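Local coordinates for putative NADPH:quinone reductase (Bacillus thuringiensis, PDB 3GMS), which is of unknown function but probably reduces quinones or related substrates with NADPH as the electron donor, at residues A174-N179 with A191-T196; N151-A156 with F170-V175; E28-N33 with Y102-A107; F36-V41 with I73-G78. All blocks are in the same frame, centred on the assembly; numbering follows the deposited sequence.

In the fold
From the N terminus, 28-33 opens interaction 3, which closes a long loop at 102-107. Interaction 4, 36-41 with 73-78, is nested inside it. The two touch, with strands 102-106 and 71-77 both paired to strand 34-43, so together they tie up part of the GroES-like sheet. The chain then enters the parallel, nucleotide-binding type of sheet. Interaction 2 closes the loop from 151-156 round helix 156-168 to 170-175. Interaction 1 starts on that same strand, at A174 and V175, and closes round helix 182-188 at 191-196. The two pairs lie on opposite sides of the chain's centre, with the centres of interactions 1 and 3 about 44 Å apart.

Interaction 1 of 4, residues A174-N179 with A191-T196; sequences AVTRNN and AYVIDT
One face of the D195 carboxylate lies over the backbone of N178 and N179, with D195 CG 3.5 Å from N178 C. Its CG is anti to the backbone N (chi1 172°), toward the chain that follows strand 171-176. D195 OD1 comes within 3.2 Å of N178 CA, while OD2 approaches N179 N at too poor an angle for a hydrogen bond. Aspartate suits the strand end because its short carboxylate can bond S197 OG through OD1 while resting on this backbone. T176 is fixed beside it, its OG1 donating to N178 O at 2.8 Å.

Between the strands, parallel pairing brings I194 N to A174 O at 2.6 Å, T176 N to I194 O at 2.8 Å with a nearly straight 175° bond, and T196 N to T176 O at 2.9 Å. Small A174 CB meets V193 CG2 at 3.9 Å, and beta-branched V175 and T196 cross at about a right angle, CG1 to CG2.

This is the pairing of a beta-alpha-beta crossover in the Rossmann-type sheet, 192-195 being an outermost strand. Helix 182-188 lies over A174, T176 and V193 through L185; helix 201-208 packs on V175 and I194 from the other face.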
loop_
_atom_site.group_PDB
_atom_site.type_symbol
_atom_site.label_atom_id
_atom_site.label_comp_id
_atom_site.label_asym_id
_atom_site.label_seq_id
_atom_site.Cartn_x
_atom_site.Cartn_y
_atom_site.Cartn_z
ATOM N N ALA A 174 -6.603 12.558 11.741
ATOM C CA ALA A 174 -5.756 11.386 11.972
ATOM C C ALA A 174 -6.016 10.783 13.330
ATOM O O ALA A 174 -6.044 11.511 14.343
ATOM C CB ALA A 174 -4.258 11.771 11.870
ATOM N N VAL A 175 -6.204 9.475 13.355
ATOM C CA VAL A 175 -6.339 8.704 14.596
ATOM C C VAL A 175 -5.153 7.764 14.730
ATOM O O VAL A 175 -4.924 6.909 13.863
ATOM C CB VAL A 175 -7.682 7.904 14.630
ATOM C CG1 VAL A 175 -7.845 7.133 15.937
ATOM C CG2 VAL A 175 -8.852 8.832 14.405
ATOM N N THR A 176 -4.405 7.912 15.824
ATOM C CA THR A 176 -3.169 7.177 16.049
ATOM C C THR A 176 -3.188 6.490 17.418
ATOM O O THR A 176 -3.939 6.903 18.334
ATOM C CB THR A 176 -1.926 8.116 16.009
ATOM O OG1 THR A 176 -2.053 9.117 17.039
ATOM C CG2 THR A 176 -1.762 8.803 14.653
ATOM N N ARG A 177 -2.356 5.458 17.559
ATOM C CA ARG A 177 -2.230 4.696 18.805
ATOM C C ARG A 177 -1.344 5.391 19.837
ATOM O O ARG A 177 -1.337 4.997 21.008
ATOM C CB ARG A 177 -1.588 3.326 18.526
ATOM C CG ARG A 177 -2.547 2.159 18.424
ATOM C CD ARG A 177 -3.176 2.056 17.025
ATOM N NE ARG A 177 -2.208 1.981 15.921
ATOM C CZ ARG A 177 -1.613 0.863 15.503
ATOM N NH1 ARG A 177 -1.864 -0.294 16.102
ATOM N NH2 ARG A 177 -0.755 0.903 14.485
ATOM N N ASN A 178 -0.554 6.356 19.375
ATOM C CA ASN A 178 0.433 7.056 20.202
ATOM C C ASN A 178 0.852 8.361 19.536
ATOM O O ASN A 178 0.272 8.778 18.527
ATOM C CB ASN A 178 1.652 6.157 20.481
ATOM C CG ASN A 178 2.356 5.719 19.207
ATOM O OD1 ASN A 178 2.550 6.506 18.281
ATOM N ND2 ASN A 178 2.729 4.460 19.154
ATOM N N ASN A 179 1.862 9.025 20.092
ATOM C CA ASN A 179 2.236 10.334 19.573
ATOM C C ASN A 179 3.458 10.310 18.655
ATOM O O ASN A 179 3.949 11.363 18.264
ATOM C CB ASN A 179 2.426 11.343 20.726
ATOM C CG ASN A 179 3.555 10.944 21.668
ATOM O OD1 ASN A 179 4.162 9.868 21.512
ATOM N ND2 ASN A 179 3.841 11.805 22.660
ATOM N N ALA A 191 -5.359 17.875 9.771
ATOM C CA ALA A 191 -6.028 18.959 10.518
ATOM C C ALA A 191 -5.967 18.776 12.044
ATOM O O ALA A 191 -5.968 19.773 12.807
ATOM C CB ALA A 191 -7.480 19.110 10.038
ATOM N N TYR A 192 -5.929 17.529 12.491
ATOM C CA TYR A 192 -5.890 17.187 13.903
ATOM C C TYR A 192 -5.396 15.752 14.035
ATOM O O TYR A 192 -5.612 14.922 13.143
ATOM C CB TYR A 192 -7.304 17.283 14.494
ATOM C CG TYR A 192 -7.318 17.384 16.006
ATOM C CD1 TYR A 192 -7.233 18.626 16.638
ATOM C CD2 TYR A 192 -7.388 16.230 16.800
ATOM C CE1 TYR A 192 -7.243 18.716 18.039
ATOM C CE2 TYR A 192 -7.392 16.306 18.201
ATOM C CZ TYR A 192 -7.322 17.557 18.803
ATOM O OH TYR A 192 -7.328 17.629 20.186
ATOM N N VAL A 193 -4.763 15.436 15.151
ATOM C CA VAL A 193 -4.336 14.089 15.401
ATOM C C VAL A 193 -4.920 13.671 16.716
ATOM O O VAL A 193 -4.656 14.290 17.753
ATOM C CB VAL A 193 -2.780 13.928 15.394
ATOM C CG1 VAL A 193 -2.365 12.508 15.789
ATOM C CG2 VAL A 193 -2.208 14.334 14.050
ATOM N N ILE A 194 -5.752 12.644 16.672
ATOM C CA ILE A 194 -6.267 12.026 17.893
ATOM C C ILE A 194 -5.412 10.853 18.338
ATOM O O ILE A 194 -5.393 9.769 17.712
ATOM C CB ILE A 194 -7.757 11.572 17.756
ATOM C CG1 ILE A 194 -8.629 12.695 17.165
ATOM C CG2 ILE A 194 -8.263 11.015 19.096
ATOM C CD1 ILE A 194 -10.151 12.323 17.011
ATOM N N ASP A 195 -4.723 11.064 19.457
ATOM C CA ASP A 195 -3.874 10.042 20.018
ATOM C C ASP A 195 -4.709 9.320 21.037
ATOM O O ASP A 195 -5.011 9.883 22.095
ATOM C CB ASP A 195 -2.625 10.698 20.645
ATOM C CG ASP A 195 -1.756 9.724 21.434
ATOM O OD1 ASP A 195 -2.085 8.532 21.593
ATOM O OD2 ASP A 195 -0.699 10.180 21.912
ATOM N N THR A 196 -5.111 8.093 20.708
ATOM C CA THR A 196 -6.046 7.330 21.525
ATOM C C THR A 196 -5.447 6.735 22.803
ATOM O O THR A 196 -6.172 6.176 23.611
ATOM C CB THR A 196 -6.810 6.227 20.722
ATOM O OG1 THR A 196 -5.885 5.328 20.125
ATOM C CG2 THR A 196 -7.701 6.836 19.641
#

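Interaction 2 of 4, residues N151-A156 with F170-V175; sequences NACGSA and FRLIAV
C153 SG stands anti to the backbone N (chi1 -153°), a rotation that carries the sulfur to the strand beside it, 3.6 Å from A174 CB and 4.3 Å from L172 CD2. N151 takes the contrasting rotamer, chi1 67°, with CG between its backbone N and carbonyl carbon, and its amide leads away from the strand. The loop containing both residues follows strand 147-150 and precedes helix 156-168. With G154 and G158, it resembles the glycine-rich loop of the Rossmann fold, which in relatives receives the dinucleotide, so it probably helps to bind NADPH here.

V175 O is the polar link between loop and strand. It accepts C153 N at 3.1 Å, with an N-H...O angle of 156°, from a donor tilted out of the carbonyl plane, and N151 CA adds a CA-H...O contact at 3.3 Å. The N151 CB to V175 CB distance of 4.0 Å completes the approach. A modest, apolar C153 side chain suits the buried site between L172 and A174, where the sulfur touches the A174 methyl and, more loosely, a leucine branch; L172 also packs on A162 and S165 of the helix. The N151 amide, although buried, is satisfied by neighbouring structure: ND2 bonds to D219 OD1, and OD1 accepts S220 N.

A152 to S155 forms a type I turn, and S155, the N-cap of helix 156-168, uses its hydroxyl twice. S155 OG accepts G158 N and donates to A152 O at 2.8 Å, an oxygen that S155 N also reaches at 3.1 Å.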
loop_
_atom_site.group_PDB
_atom_site.type_symbol
_atom_site.label_atom_id
_atom_site.label_comp_id
_atom_site.label_asym_id
_atom_site.label_seq_id
_atom_site.Cartn_x
_atom_site.Cartn_y
_atom_site.Cartn_z
ATOM N N ASN A 151 -7.748 5.768 10.867
ATOM C CA ASN A 151 -7.000 5.200 11.979
ATOM C C ASN A 151 -5.703 4.502 11.551
ATOM O O ASN A 151 -5.399 4.395 10.347
ATOM C CB ASN A 151 -7.894 4.326 12.890
ATOM C CG ASN A 151 -8.397 3.041 12.207
ATOM O OD1 ASN A 151 -7.903 2.672 11.180
ATOM N ND2 ASN A 151 -9.377 2.374 12.805
ATOM N N ALA A 152 -4.947 4.000 12.529
ATOM C CA ALA A 152 -3.557 3.547 12.285
ATOM C C ALA A 152 -2.800 4.551 11.393
ATOM O O ALA A 152 -2.061 4.170 10.477
ATOM C CB ALA A 152 -3.553 2.106 11.673
ATOM N N CYS A 153 -2.988 5.844 11.673
ATOM C CA CYS A 153 -2.601 6.870 10.734
ATOM C C CYS A 153 -1.101 7.137 10.769
ATOM O O CYS A 153 -0.585 7.841 9.916
ATOM C CB CYS A 153 -3.409 8.147 10.939
ATOM S SG CYS A 153 -3.620 9.193 9.454
ATOM N N GLY A 154 -0.405 6.559 11.734
ATOM C CA GLY A 154 1.067 6.658 11.749
ATOM C C GLY A 154 1.735 5.766 10.696
ATOM O O GLY A 154 2.943 5.815 10.510
ATOM N N SER A 155 0.953 4.950 10.013
ATOM C CA SER A 155 1.441 4.127 8.898
ATOM C C SER A 155 1.924 4.923 7.660
ATOM O O SER A 155 1.671 6.128 7.534
ATOM C CB SER A 155 0.316 3.207 8.483
ATOM O OG SER A 155 -0.761 3.982 7.993
ATOM N N ALA A 156 2.570 4.232 6.704
ATOM C CA ALA A 156 2.935 4.856 5.446
ATOM C C ALA A 156 1.717 5.454 4.775
ATOM O O ALA A 156 1.778 6.594 4.276
ATOM C CB ALA A 156 3.600 3.842 4.458
ATOM N N PHE A 170 -9.706 18.478 1.640
ATOM C CA PHE A 170 -10.634 17.942 2.611
ATOM C C PHE A 170 -9.921 17.971 3.930
ATOM O O PHE A 170 -8.729 18.279 3.979
ATOM C CB PHE A 170 -11.159 16.538 2.252
ATOM C CG PHE A 170 -10.092 15.455 2.210
ATOM C CD1 PHE A 170 -9.660 14.826 3.370
ATOM C CD2 PHE A 170 -9.591 15.032 0.986
ATOM C CE1 PHE A 170 -8.713 13.812 3.350
ATOM C CE2 PHE A 170 -8.637 14.040 0.922
ATOM C CZ PHE A 170 -8.187 13.400 2.099
ATOM N N ARG A 171 -10.662 17.700 4.997
ATOM C CA ARG A 171 -10.164 17.847 6.339
ATOM C C ARG A 171 -9.871 16.454 6.880
ATOM O O ARG A 171 -10.779 15.622 6.979
ATOM C CB ARG A 171 -11.219 18.597 7.189
ATOM C CG ARG A 171 -10.776 18.898 8.600
ATOM C CD ARG A 171 -11.822 19.731 9.390
ATOM N NE ARG A 171 -11.334 19.989 10.749
ATOM C CZ ARG A 171 -12.102 19.995 11.838
ATOM N NH1 ARG A 171 -13.406 19.747 11.720
ATOM N NH2 ARG A 171 -11.565 20.231 13.044
ATOM N N LEU A 172 -8.600 16.180 7.200
ATOM C CA LEU A 172 -8.248 14.902 7.796
ATOM C C LEU A 172 -8.133 14.949 9.297
ATOM O O LEU A 172 -7.370 15.736 9.862
ATOM C CB LEU A 172 -6.927 14.342 7.212
ATOM C CG LEU A 172 -6.390 13.108 7.953
ATOM C CD1 LEU A 172 -7.190 11.843 7.586
ATOM C CD2 LEU A 172 -4.912 12.882 7.650
ATOM N N ILE A 173 -8.887 14.083 9.942
ATOM C CA ILE A 173 -8.649 13.786 11.322
ATOM C C ILE A 173 -7.905 12.454 11.447
ATOM O O ILE A 173 -8.468 11.353 11.276
ATOM C CB ILE A 173 -9.980 13.835 12.173
ATOM C CG1 ILE A 173 -10.646 15.219 12.071
ATOM C CG2 ILE A 173 -9.676 13.382 13.643
ATOM C CD1 ILE A 173 -12.131 15.264 12.522
ATOM N N ALA A 174 -6.603 12.558 11.741
ATOM C CA ALA A 174 -5.756 11.386 11.972
ATOM C C ALA A 174 -6.016 10.783 13.330
ATOM O O ALA A 174 -6.044 11.511 14.343
ATOM C CB ALA A 174 -4.258 11.771 11.870
ATOM N N VAL A 175 -6.204 9.475 13.355
ATOM C CA VAL A 175 -6.339 8.704 14.596
ATOM C C VAL A 175 -5.153 7.764 14.730
ATOM O O VAL A 175 -4.924 6.909 13.863
ATOM C CB VAL A 175 -7.682 7.904 14.630
ATOM C CG1 VAL A 175 -7.845 7.133 15.937
ATOM C CG2 VAL A 175 -8.852 8.832 14.405
#

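Interaction 3 of 4, residues E28-N33 with Y102-A107; sequences EPLKDN and YVKTSA
N33 O accepts a hydrogen bond from A107 N, 2.8 Å long with an N-H...O angle of 169°. It joins main chain to main chain just where strand 102-106 ends. Around it the touching is by van der Waals contact: A107 CB sits 3.6 Å from N33 O and 3.8 Å from N33 OD1. A methyl group is small enough to fit beside the asparagine, whose CG is anti to the backbone N (chi1 -153°). S106 OG is engaged nearby with D108 N.

The apolar contact is between L30 CD2 and K104 CD, which at 3.4 Å are closer than two such carbons usually sit. The branched leucine end meets the aliphatic middle of the lysine, which then bends at chi3 (-67°) and chi4 and leads on to NZ, paired in a salt bridge with E96 OE2. A long lysine suits this place because its carbon chain can pack while its ammonium group reaches a partner. E28 OE1 stays 5.6 Å from K104 NZ, an opposite charge that may add mild attraction.

In the GroES-like domain, the contact pins the loop before strand 34-43 to strand 102-106, the antiparallel neighbour of 34-43; F36 of that strand packs on both L30 and K104.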
loop_
_atom_site.group_PDB
_atom_site.type_symbol
_atom_site.label_atom_id
_atom_site.label_comp_id
_atom_site.label_asym_id
_atom_site.label_seq_id
_atom_site.Cartn_x
_atom_site.Cartn_y
_atom_site.Cartn_z
ATOM N N GLU A 28 12.955 -19.122 -18.157
ATOM C CA GLU A 28 12.207 -19.654 -19.306
ATOM C C GLU A 28 12.109 -18.591 -20.404
ATOM O O GLU A 28 12.269 -17.411 -20.134
ATOM C CB GLU A 28 10.804 -20.140 -18.885
ATOM C CG GLU A 28 10.809 -21.207 -17.784
ATOM C CD GLU A 28 9.479 -21.294 -16.984
ATOM O OE1 GLU A 28 8.447 -20.764 -17.444
ATOM O OE2 GLU A 28 9.459 -21.916 -15.890
ATOM N N PRO A 29 11.861 -19.007 -21.664
ATOM C CA PRO A 29 11.602 -18.046 -22.742
ATOM C C PRO A 29 10.380 -17.170 -22.469
ATOM O O PRO A 29 9.454 -17.598 -21.774
ATOM C CB PRO A 29 11.324 -18.955 -23.956
ATOM C CG PRO A 29 12.128 -20.174 -23.694
ATOM C CD PRO A 29 12.026 -20.382 -22.189
ATOM N N LEU A 30 10.379 -15.962 -23.023
ATOM C CA LEU A 30 9.308 -14.986 -22.795
ATOM C C LEU A 30 8.089 -15.254 -23.676
ATOM O O LEU A 30 8.242 -15.633 -24.832
ATOM C CB LEU A 30 9.819 -13.574 -23.081
ATOM C CG LEU A 30 11.041 -13.071 -22.316
ATOM C CD1 LEU A 30 11.256 -11.601 -22.617
ATOM C CD2 LEU A 30 10.872 -13.272 -20.824
ATOM N N LYS A 31 6.888 -15.047 -23.129
ATOM C CA LYS A 31 5.649 -15.176 -23.900
ATOM C C LYS A 31 5.416 -13.897 -24.687
ATOM O O LYS A 31 6.050 -12.875 -24.413
ATOM C CB LYS A 31 4.451 -15.496 -22.982
ATOM C CG LYS A 31 4.570 -16.808 -22.207
ATOM C CD LYS A 31 3.700 -16.741 -20.934
ATOM C CE LYS A 31 4.396 -17.392 -19.724
ATOM N NZ LYS A 31 3.917 -18.777 -19.469
ATOM N N ASP A 32 4.501 -13.952 -25.659
ATOM C CA ASP A 32 4.314 -12.847 -26.607
ATOM C C ASP A 32 4.120 -11.436 -26.041
ATOM O O ASP A 32 4.631 -10.475 -26.629
ATOM C CB ASP A 32 3.167 -13.145 -27.590
ATOM C CG ASP A 32 3.449 -14.338 -28.487
ATOM O OD1 ASP A 32 4.623 -14.509 -28.893
ATOM O OD2 ASP A 32 2.479 -15.082 -28.796
ATOM N N ASN A 33 3.362 -11.292 -24.949
ATOM C CA ASN A 33 3.082 -9.947 -24.419
ATOM C C ASN A 33 3.824 -9.645 -23.101
ATOM O O ASN A 33 3.466 -8.696 -22.401
ATOM C CB ASN A 33 1.564 -9.689 -24.259
ATOM C CG ASN A 33 1.188 -8.177 -24.359
ATOM O OD1 ASN A 33 1.738 -7.424 -25.188
ATOM N ND2 ASN A 33 0.246 -7.735 -23.508
ATOM N N TYR A 102 14.734 -11.337 -11.318
ATOM C CA TYR A 102 14.050 -10.972 -12.539
ATOM C C TYR A 102 12.553 -11.184 -12.417
ATOM O O TYR A 102 12.103 -12.262 -12.010
ATOM C CB TYR A 102 14.519 -11.859 -13.698
ATOM C CG TYR A 102 16.009 -11.811 -13.978
ATOM C CD1 TYR A 102 16.562 -10.746 -14.683
ATOM C CD2 TYR A 102 16.838 -12.839 -13.552
ATOM C CE1 TYR A 102 17.933 -10.699 -14.976
ATOM C CE2 TYR A 102 18.217 -12.818 -13.833
ATOM C CZ TYR A 102 18.746 -11.744 -14.546
ATOM O OH TYR A 102 20.074 -11.678 -14.870
ATOM N N VAL A 103 11.772 -10.210 -12.882
ATOM C CA VAL A 103 10.304 -10.257 -12.767
ATOM C C VAL A 103 9.682 -10.085 -14.149
ATOM O O VAL A 103 10.076 -9.185 -14.890
ATOM C CB VAL A 103 9.794 -9.115 -11.848
ATOM C CG1 VAL A 103 8.242 -8.990 -11.906
ATOM C CG2 VAL A 103 10.286 -9.381 -10.424
ATOM N N LYS A 104 8.724 -10.940 -14.484
ATOM C CA LYS A 104 7.911 -10.763 -15.697
ATOM C C LYS A 104 6.503 -10.368 -15.378
ATOM O O LYS A 104 5.943 -10.818 -14.366
ATOM C CB LYS A 104 7.843 -12.072 -16.489
ATOM C CG LYS A 104 9.207 -12.626 -16.856
ATOM C CD LYS A 104 9.083 -13.673 -17.968
ATOM C CE LYS A 104 8.355 -14.914 -17.532
ATOM N NZ LYS A 104 8.862 -15.362 -16.215
ATOM N N THR A 105 5.908 -9.561 -16.262
ATOM C CA THR A 105 4.512 -9.240 -16.169
ATOM C C THR A 105 4.047 -8.871 -17.587
ATOM O O THR A 105 4.887 -8.681 -18.487
ATOM C CB THR A 105 4.222 -8.026 -15.215
ATOM O OG1 THR A 105 2.801 -7.873 -15.068
ATOM C CG2 THR A 105 4.803 -6.713 -15.798
ATOM N N SER A 106 2.745 -8.759 -17.766
ATOM C CA SER A 106 2.182 -8.317 -19.043
ATOM C C SER A 106 2.600 -6.866 -19.356
ATOM O O SER A 106 2.623 -5.989 -18.454
ATOM C CB SER A 106 0.652 -8.442 -19.011
ATOM O OG SER A 106 0.051 -7.651 -20.030
ATOM N N ALA A 107 2.907 -6.596 -20.631
ATOM C CA ALA A 107 3.127 -5.203 -21.068
ATOM C C ALA A 107 2.070 -4.210 -20.593
ATOM O O ALA A 107 2.390 -3.048 -20.340
ATOM C CB ALA A 107 3.244 -5.120 -22.583
#

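Interaction 4 of 4, residues F36-V41 with I73-G78; sequences FVRMLV and IVENVG
F36 O is gripped by two successive amides, E75 N at 2.8 Å and, weakly, N76 N at 3.4 Å. This is a classic beta bulge: E75 and N76 both face F36 across antiparallel strands 34-43 and 71-77 of the GroES-like domain. Beyond the bulge the register shifts by one, and R38 and I73 form a hydrogen-bonded pair, R38 N to I73 O at 2.8 Å and I73 N to R38 O at 2.9 Å.

E75 CB lies at the edge of the F36 ring, 3.8 Å from CD2, and CG rests on R38 CB. A bend at chi2 (-85°) places E75 CD beside R38, and OE2 comes to the guanidinium edge, near its plane, for a weak salt bridge with R38 NE at 3.4 Å, the planes 73° apart; with two conformers of E75, this bridge may be partial. Arginine suits the partly exposed position: NE reaches the carboxylate while NH2 lies by I73.

On the buried face V37 and V74 pack on V90, beta-branched residues being at home in strands. On the opposite face, which carries R38 and I73, the F36 ring stacks with Y102 of strand 102-106. I73 CG1 touches R38 NH2 at 3.8 Å and L40 CD1 at 4.0 Å.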
loop_
_atom_site.group_PDB
_atom_site.type_symbol
_atom_site.label_atom_id
_atom_site.label_comp_id
_atom_site.label_asym_id
_atom_site.label_seq_id
_atom_site.Cartn_x
_atom_site.Cartn_y
_atom_site.Cartn_z
ATOM N N PHE A 36 10.366 -8.452 -19.331
ATOM C CA PHE A 36 11.286 -9.165 -18.451
ATOM C C PHE A 36 12.190 -8.103 -17.792
ATOM O O PHE A 36 12.928 -7.394 -18.497
ATOM C CB PHE A 36 12.093 -10.162 -19.317
ATOM C CG PHE A 36 13.136 -10.942 -18.564
ATOM C CD1 PHE A 36 12.772 -12.001 -17.764
ATOM C CD2 PHE A 36 14.498 -10.631 -18.695
ATOM C CE1 PHE A 36 13.729 -12.724 -17.085
ATOM C CE2 PHE A 36 15.457 -11.342 -18.022
ATOM C CZ PHE A 36 15.077 -12.400 -17.217
ATOM N N VAL A 37 12.136 -7.974 -16.457
ATOM C CA VAL A 37 12.693 -6.805 -15.814
ATOM C C VAL A 37 13.696 -7.227 -14.736
ATOM O O VAL A 37 13.369 -8.054 -13.853
ATOM C CB VAL A 37 11.521 -5.993 -15.168
ATOM C CG1 VAL A 37 12.068 -4.806 -14.373
ATOM C CG2 VAL A 37 10.540 -5.494 -16.271
ATOM N N ARG A 38 14.923 -6.711 -14.817
ATOM C CA ARG A 38 15.919 -6.965 -13.757
ATOM C C ARG A 38 15.636 -5.972 -12.614
ATOM O O ARG A 38 15.787 -4.770 -12.804
ATOM C CB ARG A 38 17.362 -6.783 -14.291
ATOM C CG ARG A 38 18.459 -6.861 -13.179
ATOM C CD ARG A 38 19.905 -6.648 -13.730
ATOM N NE ARG A 38 19.975 -5.502 -14.647
ATOM C CZ ARG A 38 20.237 -4.244 -14.300
ATOM N NH1 ARG A 38 20.465 -3.923 -13.032
ATOM N NH2 ARG A 38 20.265 -3.299 -15.239
ATOM N N MET A 39 15.235 -6.477 -11.442
ATOM C CA MET A 39 14.853 -5.616 -10.285
ATOM C C MET A 39 16.039 -4.888 -9.642
ATOM O O MET A 39 17.148 -5.427 -9.546
ATOM C CB MET A 39 14.136 -6.462 -9.232
ATOM C CG MET A 39 12.768 -7.075 -9.715
ATOM S SD MET A 39 11.625 -5.902 -10.495
ATOM C CE MET A 39 11.123 -5.016 -8.966
ATOM N N LEU A 40 15.775 -3.658 -9.188
ATOM C CA LEU A 40 16.766 -2.855 -8.505
ATOM C C LEU A 40 16.391 -2.832 -7.052
ATOM O O LEU A 40 17.203 -3.206 -6.203
ATOM C CB LEU A 40 16.772 -1.430 -9.053
ATOM C CG LEU A 40 17.168 -1.339 -10.530
ATOM C CD1 LEU A 40 16.835 0.034 -11.100
ATOM C CD2 LEU A 40 18.676 -1.571 -10.669
ATOM N N VAL A 41 15.129 -2.473 -6.770
ATOM C CA VAL A 41 14.742 -2.158 -5.371
ATOM C C VAL A 41 13.285 -2.575 -5.163
ATOM O O VAL A 41 12.421 -2.267 -5.980
ATOM C CB VAL A 41 14.867 -0.657 -5.057
ATOM C CG1 VAL A 41 14.323 -0.305 -3.634
ATOM C CG2 VAL A 41 16.299 -0.143 -5.252
ATOM N N ILE A 73 14.820 -2.539 -14.386
ATOM C CA ILE A 73 15.177 -2.163 -15.772
ATOM C C ILE A 73 14.740 -3.260 -16.721
ATOM O O ILE A 73 15.053 -4.417 -16.495
ATOM C CB ILE A 73 16.721 -2.011 -15.920
ATOM C CG1 ILE A 73 17.251 -0.965 -14.962
ATOM C CG2 ILE A 73 17.109 -1.722 -17.408
ATOM C CD1 ILE A 73 16.657 0.383 -15.221
ATOM N N VAL A 74 14.020 -2.891 -17.783
ATOM C CA VAL A 74 13.582 -3.859 -18.757
ATOM C C VAL A 74 14.808 -4.371 -19.480
ATOM O O VAL A 74 15.595 -3.558 -19.983
ATOM C CB VAL A 74 12.648 -3.224 -19.810
ATOM C CG1 VAL A 74 12.224 -4.236 -20.885
ATOM C CG2 VAL A 74 11.423 -2.589 -19.170
ATOM N N GLU A 75 14.963 -5.695 -19.499
ATOM C CA GLU A 75 16.093 -6.382 -20.160
ATOM C C GLU A 75 15.684 -7.034 -21.470
ATOM O O GLU A 75 16.519 -7.212 -22.384
ATOM C CB GLU A 75 16.647 -7.495 -19.265
ATOM C CG GLU A 75 17.243 -7.037 -17.968
ATOM C CD GLU A 75 18.683 -6.614 -18.085
ATOM O OE1 GLU A 75 18.959 -5.573 -18.724
ATOM O OE2 GLU A 75 19.534 -7.326 -17.509
ATOM N N ASN A 76 14.432 -7.469 -21.536
ATOM C CA ASN A 76 13.930 -8.156 -22.743
ATOM C C ASN A 76 12.416 -8.058 -22.781
ATOM O O ASN A 76 11.781 -7.781 -21.756
ATOM C CB ASN A 76 14.397 -9.613 -22.784
ATOM C CG ASN A 76 14.510 -10.151 -24.215
ATOM O OD1 ASN A 76 14.205 -9.440 -25.194
ATOM N ND2 ASN A 76 14.949 -11.398 -24.335
ATOM N N VAL A 77 11.832 -8.239 -23.954
ATOM C CA VAL A 77 10.380 -8.224 -24.119
ATOM C C VAL A 77 9.989 -9.353 -25.075
ATOM O O VAL A 77 10.816 -9.810 -25.881
ATOM C CB VAL A 77 9.845 -6.854 -24.636
ATOM C CG1 VAL A 77 10.135 -5.711 -23.627
ATOM C CG2 VAL A 77 10.405 -6.502 -26.041
ATOM N N GLY A 78 8.749 -9.810 -24.972
ATOM C CA GLY A 78 8.217 -10.843 -25.855
ATOM C C GLY A 78 7.853 -10.319 -27.238
ATOM O O GLY A 78 7.870 -9.113 -27.493
#